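Local atomic coordinates of zinc phosphodiesterase ELAC protein 1 (Homo sapiens, PDB entry 3ZWF), a protein that uses two zinc ions to process tRNA 3' ends and, in tRNA repair, removes a 2',3'-cyclic phosphate from tRNAs cut by ANKZF1. Residues Gly93-Arg98 with Val118-Pro123; Phe57-His62 with Phe185-Val190. All coordinates share one frame; numbering follows the deposited sequence.

Interaction 1 of 2, residues Gly93-Arg98 with Val118-Pro123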
ATOM      1  N   GLY A  93     -15.322   2.199  -9.103  1.00 25.10           N
ATOM      2  CA  GLY A  93     -14.079   2.162  -9.877  1.00 24.62           C
ATOM      3  C   GLY A  93     -14.148   1.207 -11.039  1.00 24.77           C
ATOM      4  O   GLY A  93     -15.220   0.642 -11.316  1.00 25.25           O
ATOM      5  N   PRO A  94     -13.064   1.105 -11.804  1.00 24.51           N
ATOM      6  CA  PRO A  94     -13.103   0.266 -12.965  1.00 24.84           C
ATOM      7  C   PRO A  94     -13.340  -1.212 -12.682  1.00 24.95           C
ATOM      8  O   PRO A  94     -12.988  -1.704 -11.632  1.00 24.63           O
ATOM      9  CB  PRO A  94     -11.731   0.477 -13.612  1.00 24.59           C
ATOM     10  CG  PRO A  94     -11.198   1.706 -13.017  1.00 24.21           C
ATOM     11  CD  PRO A  94     -11.764   1.788 -11.667  1.00 24.05           C
ATOM     12  N   VAL A  95     -13.926  -1.895 -13.658  1.00 25.52           N
ATOM     13  CA  VAL A  95     -14.000  -3.360 -13.641  1.00 25.76           C
ATOM     14  C   VAL A  95     -12.658  -3.950 -13.202  1.00 25.34           C
ATOM     15  O   VAL A  95     -11.617  -3.625 -13.767  1.00 25.27           O
ATOM     16  CB  VAL A  95     -14.404  -3.922 -15.034  1.00 26.55           C
ATOM     17  CG1 VAL A  95     -14.243  -5.471 -15.086  1.00 27.37           C
ATOM     18  CG2 VAL A  95     -15.819  -3.538 -15.338  1.00 27.14           C
ATOM     19  N   GLY A  96     -12.722  -4.867 -12.233  1.00 25.26           N
ATOM     20  CA  GLY A  96     -11.546  -5.519 -11.661  1.00 25.03           C
ATOM     21  C   GLY A  96     -11.348  -5.138 -10.213  1.00 24.60           C
ATOM     22  O   GLY A  96     -10.723  -5.894  -9.418  1.00 24.89           O
ATOM     23  N   LEU A  97     -11.865  -3.976  -9.843  1.00 24.38           N
ATOM     24  CA  LEU A  97     -11.659  -3.467  -8.487  1.00 24.13           C
ATOM     25  C   LEU A  97     -12.379  -4.307  -7.415  1.00 24.41           C
ATOM     26  O   LEU A  97     -11.848  -4.541  -6.331  1.00 24.38           O
ATOM     27  CB  LEU A  97     -12.071  -1.985  -8.382  1.00 24.01           C
ATOM     28  CG  LEU A  97     -11.842  -1.338  -7.023  1.00 23.90           C
ATOM     29  CD1 LEU A  97     -10.349  -1.262  -6.685  1.00 23.60           C
ATOM     30  CD2 LEU A  97     -12.426   0.128  -7.024  1.00 23.98           C
ATOM     31  N   ARG A  98     -13.602  -4.733  -7.710  1.00 24.80           N
ATOM     32  CA  ARG A  98     -14.372  -5.467  -6.712  1.00 25.16           C
ATOM     33  C   ARG A  98     -13.638  -6.748  -6.275  1.00 25.25           C
ATOM     34  O   ARG A  98     -13.493  -7.014  -5.078  1.00 25.50           O
ATOM     35  CB  ARG A  98     -15.752  -5.839  -7.228  1.00 25.67           C
ATOM     36  CG  ARG A  98     -16.656  -6.486  -6.170  1.00 26.15           C
ATOM     37  CD  ARG A  98     -18.003  -6.929  -6.736  1.00 26.93           C
ATOM     38  NE  ARG A  98     -18.716  -5.825  -7.371  1.00 26.91           N
ATOM     39  CZ  ARG A  98     -19.227  -5.840  -8.598  1.00 27.23           C
ATOM     40  NH1 ARG A  98     -19.099  -6.891  -9.399  1.00 28.16           N
ATOM     41  NH2 ARG A  98     -19.887  -4.781  -9.011  1.00 27.49           N
ATOM     42  N   VAL A 118     -18.976  -2.458  -4.041  1.00 27.62           N
ATOM     43  CA  VAL A 118     -18.163  -1.939  -5.129  1.00 26.51           C
ATOM     44  C   VAL A 118     -18.982  -1.931  -6.413  1.00 26.81           C
ATOM     45  O   VAL A 118     -19.515  -2.973  -6.865  1.00 27.09           O
ATOM     46  CB  VAL A 118     -16.879  -2.735  -5.351  1.00 25.88           C
ATOM     47  CG1 VAL A 118     -16.042  -2.056  -6.436  1.00 25.38           C
ATOM     48  CG2 VAL A 118     -16.092  -2.917  -4.013  1.00 25.79           C
ATOM     49  N   HIS A 119     -19.141  -0.737  -6.972  1.00 26.89           N
ATOM     50  CA  HIS A 119     -19.857  -0.534  -8.252  1.00 27.31           C
ATOM     51  C   HIS A 119     -18.818  -0.343  -9.324  1.00 26.77           C
ATOM     52  O   HIS A 119     -17.906   0.526  -9.156  1.00 26.81           O
ATOM     53  CB  HIS A 119     -20.735   0.667  -8.153  1.00 27.97           C
ATOM     54  CG  HIS A 119     -21.772   0.556  -7.091  1.00 28.69           C
ATOM     55  ND1 HIS A 119     -22.640  -0.516  -7.024  1.00 29.20           N
ATOM     56  CD2 HIS A 119     -22.107   1.375  -6.067  1.00 29.14           C
ATOM     57  CE1 HIS A 119     -23.477  -0.339  -6.019  1.00 29.92           C
ATOM     58  NE2 HIS A 119     -23.151   0.783  -5.400  1.00 29.91           N
ATOM     59  N   GLU A 120     -18.839  -1.207 -10.333  1.00 26.88           N
ATOM     60  CA  GLU A 120     -17.816  -1.198 -11.362  1.00 26.52           C
ATOM     61  C   GLU A 120     -18.225  -0.468 -12.629  1.00 27.03           C
ATOM     62  O   GLU A 120     -19.272  -0.759 -13.176  1.00 28.64           O
ATOM     63  CB  GLU A 120     -17.384  -2.601 -11.719  1.00 26.46           C
ATOM     64  CG  GLU A 120     -16.656  -3.287 -10.565  1.00 25.95           C
ATOM     65  CD  GLU A 120     -16.063  -4.637 -10.928  1.00 26.13           C
ATOM     66  OE1 GLU A 120     -16.607  -5.372 -11.750  1.00 27.60           O
ATOM     67  OE2 GLU A 120     -14.987  -4.966 -10.338  1.00 26.35           O
ATOM     68  N   LEU A 121     -17.334   0.406 -13.089  1.00 26.69           N
ATOM     69  CA  LEU A 121     -17.476   1.099 -14.370  1.00 27.42           C
ATOM     70  C   LEU A 121     -16.846   0.319 -15.498  1.00 27.32           C
ATOM     71  O   LEU A 121     -15.696  -0.109 -15.401  1.00 26.74           O
ATOM     72  CB  LEU A 121     -16.792   2.463 -14.301  1.00 29.24           C
ATOM     73  CG  LEU A 121     -17.580   3.550 -13.562  1.00 36.60           C
ATOM     74  CD1 LEU A 121     -17.732   3.305 -12.097  1.00 37.30           C
ATOM     75  CD2 LEU A 121     -16.758   4.871 -13.755  1.00 42.03           C
ATOM     76  N   VAL A 122     -17.605   0.099 -16.562  1.00 28.22           N
ATOM     77  CA  VAL A 122     -17.135  -0.687 -17.710  1.00 28.62           C
ATOM     78  C   VAL A 122     -16.536   0.281 -18.727  1.00 28.87           C
ATOM     79  O   VAL A 122     -17.286   1.087 -19.384  1.00 29.66           O
ATOM     80  CB  VAL A 122     -18.271  -1.531 -18.386  1.00 29.69           C
ATOM     81  CG1 VAL A 122     -17.741  -2.256 -19.624  1.00 30.30           C
ATOM     82  CG2 VAL A 122     -18.829  -2.524 -17.386  1.00 29.50           C
ATOM     83  N   PRO A 123     -15.217   0.225 -18.897  1.00 28.37           N
ATOM     84  CA  PRO A 123     -14.587   1.095 -19.871  1.00 28.67           C
ATOM     85  C   PRO A 123     -14.821   0.664 -21.326  1.00 29.86           C
ATOM     86  O   PRO A 123     -15.290  -0.447 -21.607  1.00 30.40           O
ATOM     87  CB  PRO A 123     -13.121   0.993 -19.513  1.00 27.87           C
ATOM     88  CG  PRO A 123     -12.997  -0.373 -18.950  1.00 27.60           C
ATOM     89  CD  PRO A 123     -14.248  -0.684 -18.259  1.00 27.66           C
TER
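Glu120 reaches from its strand to the start of the helix that begins at Leu97. Glu120 OE2 accepts two backbone N-H groups, from Gly96 N and Arg98 N, each at 3.0 Å. They come from opposite faces of the carboxylate: Gly96 N stands well above the plane, Arg98 N lies on the anti side. Two bonds on one oxygen tie Glu120 to the first turn of the helix, whose N-cap is Gly96.

The Arg98 guanidinium stacks on this carboxylate at 28° between planes, Glu120 CD lying toward the guanidinium rim. The charge pairing is long, with Arg98 NH1 3.7 Å from Glu120 OE1, and no N-H points at that oxygen. The guanidinium edge meets Val118 O, which accepts from Arg98 NE and from Arg98 NH2 at 2.8 Å. The Arg98 side chain bends at chi3 (-56°), which turns NE back toward that carbonyl. Val118 lies against Arg98 CB and CG.

Parallel strand pairing continues beside this group. Gly93 N bonds to His119 O, and Leu121 N to Gly93 O at 2.8 Å. The contact joins parts of one beta-alpha-beta unit: strand 89-94, helix 97-107 and strand 116-121, with strand 153-154 beyond and strand 184-191 touching Pro94 and Leu121.

Interaction 2 of 2, residues Phe57-His62 with Phe185-Val190; sequences FITHLH and FGFSVV. With ZN (zinc ion), chain E.
Phe57 and Thr59 meet Phe185 and Phe187 where the two sheets of the metallo-beta-lactamase fold face each other. Residues 57-62 run from the end of strand 53-57 into the metal-binding loop. Residues 185-190 belong to strand 184-191 of the other sheet.

The aromatic contact is edge-to-face. The edge of Phe57 is directed at the face of Phe187, with ring centroids 5.5 Å apart and planes at 61°. Phe57 CB lies over that ring as well, a CH-pi contact 4.0 Å from the Phe187 centroid. Phe33 stacks on Phe57, and Leu165 touches both rings, which places the pair in the core between the sheets.

Apolar contact with Thr59 comes at the rim of Phe187. Thr59 CG2 is 3.6 Å from Phe187 CE2, near the ring plane. Ile58 O also lies at this edge, close to CZ. This carbonyl oxygen is buried and has no hydrogen-bond partner.

One hydrogen bond joins the two backbones: Phe185 N donates to Thr59 O at 2.9 Å, with a bent N-H...O angle of 136°.

Polar bonds within the loop lead to the metal. Thr59 OG1 sits between the backbone N and the carbonyl carbon (chi1 57°). There it accepts from His60 ND1, close to the imidazole plane, and also bonds to Asp34. Thr59 is thus a second-shell residue that helps fix the rotation of the His60 ring.

His60 and His62 bind one of the two zinc ions, with His180, Asp251 and a water also among its ligands. His60 uses NE2, 2.3 Å from the zinc, whereas His62 uses ND1, at 2.2 Å.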
ATOM      1  N   PHE A  57     -13.948   6.808  -4.772  1.00 25.12           N
ATOM      2  CA  PHE A  57     -13.983   6.812  -6.213  1.00 24.96           C
ATOM      3  C   PHE A  57     -12.570   6.592  -6.739  1.00 24.17           C
ATOM      4  O   PHE A  57     -11.680   7.387  -6.454  1.00 24.03           O
ATOM      5  CB  PHE A  57     -14.537   8.163  -6.750  1.00 25.52           C
ATOM      6  CG  PHE A  57     -15.898   8.546  -6.206  1.00 26.49           C
ATOM      7  CD1 PHE A  57     -16.051   9.153  -4.969  1.00 26.94           C
ATOM      8  CD2 PHE A  57     -17.042   8.296  -6.966  1.00 27.10           C
ATOM      9  CE1 PHE A  57     -17.284   9.480  -4.472  1.00 27.98           C
ATOM     10  CE2 PHE A  57     -18.278   8.621  -6.472  1.00 28.11           C
ATOM     11  CZ  PHE A  57     -18.421   9.239  -5.241  1.00 28.58           C
ATOM     12  N   ILE A  58     -12.397   5.569  -7.573  1.00 23.93           N
ATOM     13  CA  ILE A  58     -11.074   5.250  -8.152  1.00 23.35           C
ATOM     14  C   ILE A  58     -11.045   5.509  -9.636  1.00 23.47           C
ATOM     15  O   ILE A  58     -11.909   5.000 -10.386  1.00 23.88           O
ATOM     16  CB  ILE A  58     -10.697   3.746  -7.881  1.00 23.13           C
ATOM     17  CG1 ILE A  58     -10.695   3.425  -6.385  1.00 23.13           C
ATOM     18  CG2 ILE A  58      -9.344   3.411  -8.515  1.00 22.71           C
ATOM     19  CD1 ILE A  58      -9.710   4.249  -5.501  1.00 22.87           C
ATOM     20  N   THR A  59     -10.118   6.374 -10.069  1.00 23.27           N
ATOM     21  CA  THR A  59     -10.094   6.866 -11.483  1.00 23.55           C
ATOM     22  C   THR A  59      -9.583   5.824 -12.471  1.00 23.50           C
ATOM     23  O   THR A  59     -10.053   5.736 -13.582  1.00 23.96           O
ATOM     24  CB  THR A  59      -9.242   8.099 -11.658  1.00 23.50           C
ATOM     25  OG1 THR A  59      -7.896   7.830 -11.217  1.00 22.99           O
ATOM     26  CG2 THR A  59      -9.824   9.296 -10.860  1.00 23.82           C
ATOM     27  N   HIS A  60      -8.642   4.969 -12.026  1.00 23.08           N
ATOM     28  CA  HIS A  60      -8.052   3.959 -12.883  1.00 23.16           C
ATOM     29  C   HIS A  60      -7.219   2.998 -12.064  1.00 22.81           C
ATOM     30  O   HIS A  60      -6.766   3.375 -10.991  1.00 22.44           O
ATOM     31  CB  HIS A  60      -7.257   4.537 -14.037  1.00 23.36           C
ATOM     32  CG  HIS A  60      -5.982   5.252 -13.673  1.00 23.02           C
ATOM     33  ND1 HIS A  60      -5.944   6.452 -12.973  1.00 22.85           N
ATOM     34  CD2 HIS A  60      -4.726   5.039 -14.120  1.00 23.03           C
ATOM     35  CE1 HIS A  60      -4.688   6.863 -12.899  1.00 22.74           C
ATOM     36  NE2 HIS A  60      -3.926   6.028 -13.588  1.00 22.81           N
ATOM     37  N   LEU A  61      -7.013   1.815 -12.631  1.00 23.06           N
ATOM     38  CA  LEU A  61      -6.297   0.759 -11.910  1.00 22.91           C
ATOM     39  C   LEU A  61      -4.783   0.774 -12.155  1.00 22.81           C
ATOM     40  O   LEU A  61      -4.200  -0.266 -12.520  1.00 24.14           O
ATOM     41  CB  LEU A  61      -6.921  -0.603 -12.275  1.00 23.41           C
ATOM     42  CG  LEU A  61      -8.384  -0.765 -11.849  1.00 23.61           C
ATOM     43  CD1 LEU A  61      -8.963  -2.145 -12.199  1.00 24.25           C
ATOM     44  CD2 LEU A  61      -8.510  -0.500 -10.335  1.00 23.22           C
ATOM     45  N   HIS A  62      -4.153   1.929 -11.901  1.00 22.51           N
ATOM     46  CA  HIS A  62      -2.701   2.028 -11.727  1.00 22.42           C
ATOM     47  C   HIS A  62      -2.454   2.085 -10.250  1.00 22.07           C
ATOM     48  O   HIS A  62      -3.210   2.675  -9.519  1.00 21.88           O
ATOM     49  CB  HIS A  62      -2.116   3.234 -12.424  1.00 23.23           C
ATOM     50  CG  HIS A  62      -1.821   2.994 -13.864  1.00 23.45           C
ATOM     51  ND1 HIS A  62      -1.675   4.021 -14.763  1.00 23.29           N
ATOM     52  CD2 HIS A  62      -1.593   1.849 -14.548  1.00 23.47           C
ATOM     53  CE1 HIS A  62      -1.371   3.520 -15.943  1.00 24.05           C
ATOM     54  NE2 HIS A  62      -1.335   2.193 -15.842  1.00 24.33           N
ATOM     55  N   PHE A 185     -10.901   7.452 -15.755  1.00 25.32           N
ATOM     56  CA  PHE A 185     -12.175   8.142 -15.595  1.00 25.86           C
ATOM     57  C   PHE A 185     -12.005   9.458 -14.878  1.00 25.82           C
ATOM     58  O   PHE A 185     -11.127   9.646 -14.046  1.00 25.26           O
ATOM     59  CB  PHE A 185     -13.206   7.281 -14.844  1.00 25.88           C
ATOM     60  CG  PHE A 185     -13.521   5.983 -15.542  1.00 26.07           C
ATOM     61  CD1 PHE A 185     -14.446   5.922 -16.599  1.00 26.94           C
ATOM     62  CD2 PHE A 185     -12.881   4.829 -15.151  1.00 25.53           C
ATOM     63  CE1 PHE A 185     -14.704   4.738 -17.232  1.00 27.23           C
ATOM     64  CE2 PHE A 185     -13.149   3.666 -15.782  1.00 25.82           C
ATOM     65  CZ  PHE A 185     -14.055   3.610 -16.825  1.00 26.66           C
ATOM     66  N   GLY A 186     -12.869  10.390 -15.261  1.00 26.57           N
ATOM     67  CA  GLY A 186     -13.116  11.582 -14.496  1.00 26.81           C
ATOM     68  C   GLY A 186     -14.486  11.539 -13.833  1.00 27.36           C
ATOM     69  O   GLY A 186     -15.409  10.791 -14.260  1.00 27.74           O
ATOM     70  N   PHE A 187     -14.623  12.310 -12.773  1.00 27.49           N
ATOM     71  CA  PHE A 187     -15.832  12.350 -11.982  1.00 28.12           C
ATOM     72  C   PHE A 187     -16.318  13.774 -11.881  1.00 29.05           C
ATOM     73  O   PHE A 187     -15.529  14.706 -11.651  1.00 28.95           O
ATOM     74  CB  PHE A 187     -15.616  11.788 -10.589  1.00 27.62           C
ATOM     75  CG  PHE A 187     -15.158  10.348 -10.588  1.00 26.81           C
ATOM     76  CD1 PHE A 187     -16.051   9.327 -10.795  1.00 27.01           C
ATOM     77  CD2 PHE A 187     -13.817  10.047 -10.406  1.00 25.98           C
ATOM     78  CE1 PHE A 187     -15.641   8.002 -10.816  1.00 26.38           C
ATOM     79  CE2 PHE A 187     -13.395   8.723 -10.432  1.00 25.39           C
ATOM     80  CZ  PHE A 187     -14.313   7.692 -10.632  1.00 25.59           C
ATOM     81  N   SER A 188     -17.630  13.920 -12.097  1.00 30.10           N
ATOM     82  CA  SER A 188     -18.314  15.174 -11.947  1.00 32.31           C
ATOM     83  C   SER A 188     -19.245  15.120 -10.740  1.00 32.66           C
ATOM     84  O   SER A 188     -20.133  14.260 -10.671  1.00 33.88           O
ATOM     85  CB  SER A 188     -19.171  15.431 -13.188  1.00 38.10           C
ATOM     86  OG  SER A 188     -19.936  16.609 -13.017  1.00 47.48           O
ATOM     87  N   VAL A 189     -19.088  16.070  -9.826  1.00 32.26           N
ATOM     88  CA  VAL A 189     -19.963  16.169  -8.669  1.00 33.11           C
ATOM     89  C   VAL A 189     -20.746  17.477  -8.750  1.00 35.26           C
ATOM     90  O   VAL A 189     -20.156  18.571  -8.733  1.00 35.17           O
ATOM     91  CB  VAL A 189     -19.177  16.107  -7.335  1.00 32.57           C
ATOM     92  CG1 VAL A 189     -20.143  16.296  -6.147  1.00 33.74           C
ATOM     93  CG2 VAL A 189     -18.386  14.769  -7.229  1.00 31.15           C
ATOM     94  N   VAL A 190     -22.061  17.350  -8.836  1.00 36.29           N
ATOM     95  CA  VAL A 190     -22.946  18.521  -8.866  1.00 39.59           C
ATOM     96  C   VAL A 190     -23.814  18.548  -7.620  1.00 41.11           C
ATOM     97  O   VAL A 190     -24.554  17.617  -7.335  1.00 41.30           O
ATOM     98  CB  VAL A 190     -23.816  18.565 -10.145  1.00 40.49           C
ATOM     99  CG1 VAL A 190     -24.926  19.631 -10.023  1.00 43.41           C
ATOM    100  CG2 VAL A 190     -22.947  18.853 -11.361  1.00 40.24           C
TER
HETATM  101 ZN    ZN E1364      -1.796   6.154 -14.434  1.00 30.12          ZN
HETATM  102  O   HOH W   1      -1.054   6.034 -12.514  1.00 28.39           O

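Interactions 1 and 2 lie side by side, their centres about 11 Å apart. Interaction 1 joins neighbouring strands of one sheet, and interaction 2 joins that sheet's metal loop to the other sheet. They touch at several points. Leu97 CD2 packs 3.8 Å from Ile58 CG1, and Leu121 CD2 lies 3.8 Å from Phe185 CD1. Pro94 CD sits 3.5 Å from Ile58 O. Interaction 2 holds the zinc ligands His60 and His62. Pro94 also touches Leu61 of the metal loop, and its side chain is about 5 Å from that of His60 and about 10 Å from a zinc ion. Residues 93-98 are not among the zinc ligands.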